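Local coordinates for uncharacterized protein (Parabacteroides merdae, PDB 4R7F) that is of unknown function but has three immunoglobulin-like beta-sandwich domains and a region related to the first domain of type 9 secretion system plug proteins, at residues D300-L309 against S322-Y333. Residues are numbered along the deposited sequence; the frame is centred on the assembly and turned at random.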
ATOM      1  N   ASP A 300      -7.884  18.522  30.310  1.00 30.78           N
ATOM      2  CA  ASP A 300      -8.579  19.760  30.653  1.00 32.57           C
ATOM      3  C   ASP A 300      -9.341  20.165  29.430  1.00 37.55           C
ATOM      4  O   ASP A 300      -8.915  19.803  28.333  1.00 34.43           O
ATOM      5  CB  ASP A 300      -7.560  20.849  30.953  1.00 37.94           C
ATOM      6  CG  ASP A 300      -6.967  20.729  32.358  1.00 40.58           C
ATOM      7  OD1 ASP A 300      -7.453  19.911  33.202  1.00 46.74           O
ATOM      8  OD2 ASP A 300      -6.042  21.503  32.624  1.00 41.87           O
ATOM      9  N   PRO A 301     -10.455  20.910  29.590  1.00 28.77           N
ATOM     10  CA  PRO A 301     -11.164  21.247  28.371  1.00 32.17           C
ATOM     11  C   PRO A 301     -10.361  22.242  27.528  1.00 35.95           C
ATOM     12  O   PRO A 301      -9.736  23.168  28.058  1.00 36.05           O
ATOM     13  CB  PRO A 301     -12.461  21.870  28.876  1.00 31.64           C
ATOM     14  CG  PRO A 301     -12.047  22.563  30.140  1.00 31.35           C
ATOM     15  CD  PRO A 301     -11.020  21.611  30.760  1.00 30.16           C
ATOM     16  N   LEU A 302     -10.394  22.033  26.219  1.00 33.41           N
ATOM     17  CA  LEU A 302      -9.736  22.901  25.293  1.00 32.29           C
ATOM     18  C   LEU A 302     -10.603  24.115  25.018  1.00 35.46           C
ATOM     19  O   LEU A 302     -11.769  23.982  24.649  1.00 37.22           O
ATOM     20  CB  LEU A 302      -9.422  22.183  23.979  1.00 36.53           C
ATOM     21  CG  LEU A 302      -8.257  21.200  23.974  1.00 35.58           C
ATOM     22  CD1 LEU A 302      -8.585  20.013  24.846  1.00 45.96           C
ATOM     23  CD2 LEU A 302      -8.026  20.699  22.550  1.00 43.67           C
ATOM     24  N   PRO A 303     -10.018  25.309  25.171  1.00 38.80           N
ATOM     25  CA  PRO A 303     -10.714  26.586  24.980  1.00 42.97           C
ATOM     26  C   PRO A 303     -10.912  26.944  23.527  1.00 38.89           C
ATOM     27  O   PRO A 303     -10.192  26.448  22.676  1.00 35.88           O
ATOM     28  CB  PRO A 303      -9.760  27.600  25.615  1.00 47.21           C
ATOM     29  CG  PRO A 303      -8.409  26.971  25.505  1.00 47.08           C
ATOM     30  CD  PRO A 303      -8.630  25.495  25.647  1.00 42.73           C
ATOM     31  N   ASP A 304     -11.895  27.800  23.261  1.00 38.76           N
ATOM     32  CA  ASP A 304     -12.087  28.395  21.940  1.00 42.53           C
ATOM     33  C   ASP A 304     -12.374  27.352  20.852  1.00 40.92           C
ATOM     34  O   ASP A 304     -11.956  27.519  19.714  1.00 35.42           O
ATOM     35  CB  ASP A 304     -10.853  29.225  21.549  1.00 51.88           C
ATOM     36  CG  ASP A 304     -10.423  30.212  22.649  1.00 66.01           C
ATOM     37  OD1 ASP A 304     -11.308  30.874  23.233  1.00 50.14           O
ATOM     38  OD2 ASP A 304      -9.199  30.317  22.924  1.00 68.18           O
ATOM     39  N   GLY A 305     -13.055  26.266  21.210  1.00 33.24           N
ATOM     40  CA  GLY A 305     -13.425  25.280  20.228  1.00 33.75           C
ATOM     41  C   GLY A 305     -14.150  24.123  20.828  1.00 32.19           C
ATOM     42  O   GLY A 305     -14.430  24.109  22.048  1.00 30.73           O
ATOM     43  N   SER A 306     -14.415  23.127  19.970  1.00 33.13           N
ATOM     44  CA  SER A 306     -15.112  21.910  20.381  1.00 36.43           C
ATOM     45  C   SER A 306     -14.397  20.669  19.893  1.00 35.85           C
ATOM     46  O   SER A 306     -13.661  20.717  18.909  1.00 33.60           O
ATOM     47  CB  SER A 306     -16.553  21.959  19.884  1.00 45.64           C
ATOM     48  OG  SER A 306     -17.222  23.090  20.442  1.00 50.36           O
ATOM     49  N   VAL A 307     -14.588  19.563  20.612  1.00 31.33           N
ATOM     50  CA  VAL A 307     -13.957  18.298  20.280  1.00 26.44           C
ATOM     51  C   VAL A 307     -15.001  17.385  19.691  1.00 27.10           C
ATOM     52  O   VAL A 307     -16.152  17.317  20.204  1.00 29.85           O
ATOM     53  CB  VAL A 307     -13.295  17.637  21.500  1.00 29.01           C
ATOM     54  CG1 VAL A 307     -12.668  16.291  21.149  1.00 26.84           C
ATOM     55  CG2 VAL A 307     -12.226  18.566  22.036  1.00 27.56           C
ATOM     56  N   TYR A 308     -14.612  16.728  18.594  1.00 25.26           N
ATOM     57  CA  TYR A 308     -15.453  15.808  17.851  1.00 26.75           C
ATOM     58  C   TYR A 308     -14.787  14.437  17.687  1.00 27.71           C
ATOM     59  O   TYR A 308     -13.606  14.316  17.354  1.00 28.42           O
ATOM     60  CB  TYR A 308     -15.731  16.349  16.468  1.00 25.23           C
ATOM     61  CG  TYR A 308     -16.567  17.585  16.426  1.00 29.04           C
ATOM     62  CD1 TYR A 308     -15.998  18.844  16.660  1.00 31.38           C
ATOM     63  CD2 TYR A 308     -17.931  17.519  16.159  1.00 24.17           C
ATOM     64  CE1 TYR A 308     -16.754  19.983  16.613  1.00 28.50           C
ATOM     65  CE2 TYR A 308     -18.687  18.670  16.099  1.00 25.82           C
ATOM     66  CZ  TYR A 308     -18.097  19.883  16.352  1.00 29.21           C
ATOM     67  OH  TYR A 308     -18.875  20.987  16.346  1.00 26.14           O
ATOM     68  N   LEU A 309     -15.583  13.403  17.888  1.00 28.08           N
ATOM     69  CA  LEU A 309     -15.152  12.037  17.641  1.00 27.28           C
ATOM     70  C   LEU A 309     -15.242  11.827  16.139  1.00 27.64           C
ATOM     71  O   LEU A 309     -16.179  12.246  15.484  1.00 30.82           O
ATOM     72  CB  LEU A 309     -16.058  11.105  18.427  1.00 33.62           C
ATOM     73  CG  LEU A 309     -15.793   9.621  18.578  1.00 34.71           C
ATOM     74  CD1 LEU A 309     -14.334   9.286  18.831  1.00 34.35           C
ATOM     75  CD2 LEU A 309     -16.682   9.151  19.730  1.00 40.73           C
ATOM     76  N   SER A 322     -21.568  13.976  16.503  1.00 28.76           N
ATOM     77  CA  SER A 322     -20.215  13.471  16.757  1.00 29.46           C
ATOM     78  C   SER A 322     -19.470  14.358  17.757  1.00 24.86           C
ATOM     79  O   SER A 322     -18.415  14.002  18.256  1.00 24.04           O
ATOM     80  CB  SER A 322     -19.456  13.371  15.454  1.00 27.44           C
ATOM     81  OG  SER A 322     -19.337  14.660  14.846  1.00 27.69           O
ATOM     82  N   LYS A 323     -20.039  15.521  18.048  1.00 27.66           N
ATOM     83  CA  LYS A 323     -19.462  16.434  19.037  1.00 29.85           C
ATOM     84  C   LYS A 323     -19.463  15.791  20.421  1.00 23.29           C
ATOM     85  O   LYS A 323     -20.354  15.050  20.759  1.00 30.37           O
ATOM     86  CB  LYS A 323     -20.275  17.712  19.070  1.00 30.51           C
ATOM     87  CG  LYS A 323     -19.685  18.832  19.918  1.00 29.37           C
ATOM     88  CD  LYS A 323     -20.456  20.107  19.612  1.00 31.89           C
ATOM     89  CE  LYS A 323     -20.011  21.220  20.527  1.00 35.13           C
ATOM     90  NZ  LYS A 323     -20.945  22.358  20.501  1.00 41.12           N
HETATM   91  N   MSE A 324     -18.440  16.071  21.197  1.00 31.45           N
HETATM   92  CA  MSE A 324     -18.311  15.526  22.533  1.00 25.64           C
HETATM   93  C   MSE A 324     -18.544  16.564  23.609  1.00 29.98           C
HETATM   94  O   MSE A 324     -17.998  17.685  23.588  1.00 27.06           O
HETATM   95  CB  MSE A 324     -16.901  14.978  22.574  1.00 26.66           C
HETATM   96  CG  MSE A 324     -16.926  13.588  21.864  1.00 33.13           C
HETATM   97 SE   MSE A 324     -15.249  12.863  22.360  0.75 37.38          SE
HETATM   98  CE  MSE A 324     -15.890  11.754  23.814  1.00 47.39           C
ATOM     99  N   GLY A 325     -19.349  16.180  24.582  1.00 27.69           N
ATOM    100  CA  GLY A 325     -19.589  17.013  25.743  1.00 33.34           C
ATOM    101  C   GLY A 325     -18.441  16.869  26.696  1.00 32.75           C
ATOM    102  O   GLY A 325     -17.705  15.901  26.627  1.00 27.62           O
ATOM    103  N   TYR A 326     -18.310  17.821  27.606  1.00 33.04           N
ATOM    104  CA  TYR A 326     -17.228  17.779  28.603  1.00 26.89           C
ATOM    105  C   TYR A 326     -17.844  17.593  29.970  1.00 25.29           C
ATOM    106  O   TYR A 326     -18.743  18.311  30.375  1.00 26.80           O
ATOM    107  CB  TYR A 326     -16.364  19.037  28.556  1.00 28.90           C
ATOM    108  CG  TYR A 326     -15.103  18.894  29.365  1.00 30.91           C
ATOM    109  CD1 TYR A 326     -14.001  18.221  28.855  1.00 31.77           C
ATOM    110  CD2 TYR A 326     -15.027  19.392  30.658  1.00 31.49           C
ATOM    111  CE1 TYR A 326     -12.859  18.040  29.626  1.00 39.06           C
ATOM    112  CE2 TYR A 326     -13.893  19.222  31.425  1.00 34.57           C
ATOM    113  CZ  TYR A 326     -12.818  18.536  30.916  1.00 29.88           C
ATOM    114  OH  TYR A 326     -11.698  18.372  31.688  1.00 29.07           O
ATOM    115  N   ASN A 327     -17.391  16.557  30.646  1.00 25.91           N
ATOM    116  CA  ASN A 327     -17.789  16.264  31.980  1.00 21.08           C
ATOM    117  C   ASN A 327     -16.865  16.991  32.975  1.00 23.87           C
ATOM    118  O   ASN A 327     -15.746  16.550  33.233  1.00 28.57           O
ATOM    119  CB  ASN A 327     -17.728  14.750  32.206  1.00 24.85           C
ATOM    120  CG  ASN A 327     -18.228  14.353  33.583  1.00 22.88           C
ATOM    121  OD1 ASN A 327     -18.196  15.142  34.517  1.00 33.38           O
ATOM    122  ND2 ASN A 327     -18.762  13.186  33.681  1.00 23.87           N
ATOM    123  N   PHE A 328     -17.344  18.089  33.563  1.00 26.06           N
ATOM    124  CA  PHE A 328     -16.538  18.828  34.533  1.00 27.16           C
ATOM    125  C   PHE A 328     -16.469  18.183  35.904  1.00 29.84           C
ATOM    126  O   PHE A 328     -15.709  18.621  36.719  1.00 32.53           O
ATOM    127  CB  PHE A 328     -17.049  20.253  34.679  1.00 26.18           C
ATOM    128  CG  PHE A 328     -16.863  21.082  33.453  1.00 26.33           C
ATOM    129  CD1 PHE A 328     -17.749  20.969  32.388  1.00 26.49           C
ATOM    130  CD2 PHE A 328     -15.814  21.993  33.367  1.00 27.32           C
ATOM    131  CE1 PHE A 328     -17.604  21.774  31.280  1.00 29.64           C
ATOM    132  CE2 PHE A 328     -15.635  22.769  32.228  1.00 27.77           C
ATOM    133  CZ  PHE A 328     -16.526  22.653  31.179  1.00 26.93           C
ATOM    134  N   GLU A 329     -17.258  17.156  36.185  1.00 31.40           N
ATOM    135  CA  GLU A 329     -17.050  16.431  37.408  1.00 28.92           C
ATOM    136  C   GLU A 329     -15.773  15.582  37.283  1.00 30.53           C
ATOM    137  O   GLU A 329     -14.931  15.579  38.178  1.00 26.81           O
ATOM    138  CB  GLU A 329     -18.249  15.523  37.736  1.00 30.53           C
ATOM    139  CG  GLU A 329     -19.548  16.254  38.037  1.00 25.39           C
ATOM    140  CD  GLU A 329     -19.525  16.983  39.382  1.00 32.08           C
ATOM    141  OE1 GLU A 329     -19.374  16.323  40.436  1.00 26.97           O
ATOM    142  OE2 GLU A 329     -19.666  18.233  39.387  1.00 32.79           O
ATOM    143  N   THR A 330     -15.667  14.839  36.189  1.00 33.65           N
ATOM    144  CA  THR A 330     -14.564  13.912  35.988  1.00 34.15           C
ATOM    145  C   THR A 330     -13.374  14.520  35.308  1.00 36.28           C
ATOM    146  O   THR A 330     -12.365  13.854  35.253  1.00 31.46           O
ATOM    147  CB  THR A 330     -14.946  12.702  35.137  1.00 31.43           C
ATOM    148  OG1 THR A 330     -15.502  13.158  33.901  1.00 37.49           O
ATOM    149  CG2 THR A 330     -15.943  11.839  35.882  1.00 42.47           C
ATOM    150  N   LYS A 331     -13.500  15.755  34.813  1.00 38.86           N
ATOM    151  CA  LYS A 331     -12.530  16.405  33.919  1.00 34.72           C
ATOM    152  C   LYS A 331     -12.182  15.601  32.655  1.00 33.28           C
ATOM    153  O   LYS A 331     -11.009  15.375  32.325  1.00 34.92           O
ATOM    154  CB  LYS A 331     -11.267  16.792  34.681  1.00 46.62           C
ATOM    155  CG  LYS A 331     -11.513  17.645  35.917  1.00 48.99           C
ATOM    156  CD  LYS A 331     -12.205  18.958  35.592  1.00 65.00           C
ATOM    157  CE  LYS A 331     -12.705  19.630  36.874  1.00 73.47           C
ATOM    158  NZ  LYS A 331     -13.602  20.789  36.580  1.00 61.97           N
ATOM    159  N   GLN A 332     -13.220  15.196  31.940  1.00 30.16           N
ATOM    160  CA  GLN A 332     -13.073  14.346  30.764  1.00 30.69           C
ATOM    161  C   GLN A 332     -14.094  14.694  29.727  1.00 32.10           C
ATOM    162  O   GLN A 332     -15.225  15.061  30.056  1.00 30.09           O
ATOM    163  CB  GLN A 332     -13.295  12.910  31.148  1.00 32.49           C
ATOM    164  CG  GLN A 332     -12.327  12.430  32.220  1.00 37.89           C
ATOM    165  CD  GLN A 332     -12.660  11.042  32.683  1.00 40.53           C
ATOM    166  OE1 GLN A 332     -13.833  10.643  32.734  1.00 36.96           O
ATOM    167  NE2 GLN A 332     -11.640  10.300  33.030  1.00 31.02           N
ATOM    168  N   TYR A 333     -13.699  14.578  28.474  1.00 28.97           N
ATOM    169  CA  TYR A 333     -14.664  14.511  27.376  1.00 28.72           C
ATOM    170  C   TYR A 333     -15.228  13.085  27.387  1.00 25.60           C
ATOM    171  O   TYR A 333     -14.476  12.131  27.530  1.00 29.77           O
ATOM    172  CB  TYR A 333     -13.970  14.823  26.048  1.00 26.67           C
ATOM    173  CG  TYR A 333     -13.557  16.284  25.843  1.00 25.05           C
ATOM    174  CD1 TYR A 333     -14.451  17.206  25.319  1.00 27.32           C
ATOM    175  CD2 TYR A 333     -12.287  16.714  26.126  1.00 23.06           C
ATOM    176  CE1 TYR A 333     -14.112  18.521  25.135  1.00 23.76           C
ATOM    177  CE2 TYR A 333     -11.908  18.021  25.915  1.00 25.94           C
ATOM    178  CZ  TYR A 333     -12.818  18.934  25.414  1.00 30.55           C
ATOM    179  OH  TYR A 333     -12.457  20.265  25.190  1.00 29.69           O
TER
HETATM  180  O   HOH W   1     -13.399  22.167  23.790  1.00 29.32           O
HETATM  181  O   HOH W   2     -16.548  19.643  22.603  1.00 25.97           O
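Tyr-333 reaches across to the 300-309 segment with its ring pressed against Val-307 and its hydroxyl against the backbone of Leu-302. From CB, CG stands anti to the carbonyl carbon (chi1 -71°), which turns the ring into a slot between Val-307 and Tyr-326. Val-307 CB lies 3.8 Å from Tyr-333 CE1, and its CG2 sits over one face as a CH-pi contact, displaced toward the rim, 3.4 Å from CZ. Tyr-326 CD1 covers the opposite face, while Leu-302 CD1 approaches CE2. At the tip, OH accepts the Leu-302 N-H at 2.9 Å (156°) and donates to a water, which in turn donates to the carbonyls of Leu-302 and Gly-305. A phenylalanine here would keep the ring packing but would probably leave the Leu-302 N-H without its acceptor and this water without its donor.

Farther out, Pro-301 lies on the Tyr-326 ring, CB centred over the face, 3.7 Å from the centroid. Tyr-326 OH passes close to Pro-301 CD and bonds to Cys-299 O.

Beyond Val-307, the backbones of Tyr-308 and Lys-323 form a single beta bridge, flanked by Met-324 N to Val-307 O (2.8 Å) and Leu-309 N to Ser-322 O (2.9 Å). The extended Lys-323 chain runs over the Tyr-308 ring, with CG above its rim, and brings CE to 3.4 Å from Ser-306 OG. A second water accepts from Val-307 N and donates to Met-324 O, continuing the link past the bridge.

Strand 305-310 pairs with strand 342-352 and strand 332-340 with strand 290-298, so the contact bridges two sheets, consistent with the layers of an immunoglobulin-like beta-sandwich. Direct backbone pairing is short; past it, the join rests largely on one tyrosine hydroxyl, two waters and proline-aromatic packing.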